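Local coordinates for protein tumour necrosis factor receptor (Ectromelia virus, PDB 3ON9) that probably sequesters host chemokines and tumour necrosis factor outside the cell to blunt the immune response, this chain being its chemokine-binding SECRET domain, at residues 113-116 with 122-125. Sequence-based numbering, arbitrary orientation.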
loop_
_atom_site.group_PDB
_atom_site.type_symbol
_atom_site.label_atom_id
_atom_site.label_comp_id
_atom_site.label_asym_id
_atom_site.label_seq_id
_atom_site.Cartn_x
_atom_site.Cartn_y
_atom_site.Cartn_z
ATOM N N VAL A 113 -1.753 0.284 9.515
ATOM C CA VAL A 113 -2.715 -0.082 8.496
ATOM C C VAL A 113 -4.056 -0.252 9.176
ATOM O O VAL A 113 -4.175 -0.983 10.168
ATOM C CB VAL A 113 -2.325 -1.392 7.801
ATOM C CG1 VAL A 113 -3.449 -1.850 6.874
ATOM C CG2 VAL A 113 -1.003 -1.210 7.043
ATOM N N THR A 114 -5.056 0.445 8.655
ATOM C CA THR A 114 -6.388 0.489 9.245
ATOM C C THR A 114 -7.421 0.104 8.198
ATOM O O THR A 114 -7.247 0.422 7.028
ATOM C CB THR A 114 -6.708 1.915 9.727
ATOM O OG1 THR A 114 -5.886 2.230 10.856
ATOM C CG2 THR A 114 -8.180 2.046 10.112
ATOM N N VAL A 115 -8.491 -0.558 8.621
ATOM C CA VAL A 115 -9.605 -0.855 7.721
ATOM C C VAL A 115 -10.901 -0.369 8.375
ATOM O O VAL A 115 -11.055 -0.461 9.599
ATOM C CB VAL A 115 -9.681 -2.361 7.366
ATOM C CG1 VAL A 115 -9.775 -3.225 8.635
ATOM C CG2 VAL A 115 -10.836 -2.633 6.430
ATOM N N VAL A 116 -11.809 0.175 7.566
ATOM C CA VAL A 116 -13.077 0.709 8.054
ATOM C C VAL A 116 -14.218 -0.002 7.322
ATOM O O VAL A 116 -14.443 0.210 6.128
ATOM C CB VAL A 116 -13.175 2.255 7.870
ATOM C CG1 VAL A 116 -14.384 2.796 8.620
ATOM C CG2 VAL A 116 -11.889 2.959 8.361
ATOM N N ASN A 122 -11.168 -10.717 1.827
ATOM C CA ASN A 122 -9.713 -10.843 1.913
ATOM C C ASN A 122 -9.073 -9.490 1.673
ATOM O O ASN A 122 -9.413 -8.814 0.712
ATOM C CB ASN A 122 -9.148 -11.805 0.850
ATOM C CG ASN A 122 -9.846 -13.153 0.821
ATOM O OD1 ASN A 122 -11.018 -13.253 0.452
ATOM N ND2 ASN A 122 -9.106 -14.212 1.166
ATOM N N LEU A 123 -8.144 -9.114 2.544
ATOM C CA LEU A 123 -7.402 -7.868 2.394
ATOM C C LEU A 123 -5.962 -8.157 2.762
ATOM O O LEU A 123 -5.681 -8.591 3.880
ATOM C CB LEU A 123 -7.972 -6.796 3.325
ATOM C CG LEU A 123 -7.173 -5.495 3.486
ATOM C CD1 LEU A 123 -6.917 -4.827 2.118
ATOM C CD2 LEU A 123 -7.876 -4.529 4.436
ATOM N N ASP A 124 -5.050 -7.924 1.822
ATOM C CA ASP A 124 -3.623 -8.097 2.064
ATOM C C ASP A 124 -2.952 -6.752 1.837
ATOM O O ASP A 124 -3.249 -6.066 0.855
ATOM C CB ASP A 124 -3.013 -9.103 1.078
ATOM C CG ASP A 124 -3.672 -10.464 1.127
ATOM O OD1 ASP A 124 -3.902 -10.986 2.231
ATOM O OD2 ASP A 124 -3.944 -11.011 0.044
ATOM N N VAL A 125 -2.038 -6.388 2.729
ATOM C CA VAL A 125 -1.244 -5.184 2.559
ATOM C C VAL A 125 0.233 -5.529 2.713
ATOM O O VAL A 125 0.616 -6.279 3.613
ATOM C CB VAL A 125 -1.638 -4.124 3.595
ATOM C CG1 VAL A 125 -0.699 -2.927 3.522
ATOM C CG2 VAL A 125 -3.070 -3.695 3.346
#
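V113 meets V125 end on between the two sheets of a beta-sandwich, each valine reaching toward the other. The four methyls mate in two pairs: V113 CG2 lies 3.9 Å from V125 CG1, and V113 CG1 sits 4.0 Å from V125 CG2. Both valines hold CG1 anti to the backbone N (chi1 172° in V113, 173° in V125), which sets the methyl pairs side by side, with V113's two methyls leaning across toward V125's. V113 CA and V125 CA are 8.0 Å apart. T114 turns its side chain away, to the outer face of its sheet, beside S95. V115 then faces inward again, opposite L123, but here valine and leucine lie alongside one another, heading in opposing senses rather than meeting end on. One branch of the leucine does the touching: CD2 of L123 packs 4.0 Å from CG2 of V115 and 4.1 Å from V115 CB. The longer leucine spans a wider gap, with V115 CA and L123 CA 9.1 Å apart. V116 again points outward, onto E86 and K88. The contact is wholly apolar and buried, joining two sheets face to face as expected for this sandwich domain. On one side, strand 110-116 runs between strands 82-89 and 95-97, with T114 hydrogen-bonded through its backbone to L85 and I87, and V115 to R96. On the other, strand 122-130 lies between strands 8-16 and 140-145; L123 also packs on I13 and M15, while on the far face D124 is hydrogen-bonded through OD1 to H145 ND1 and through OD2 to the backbone N of L150.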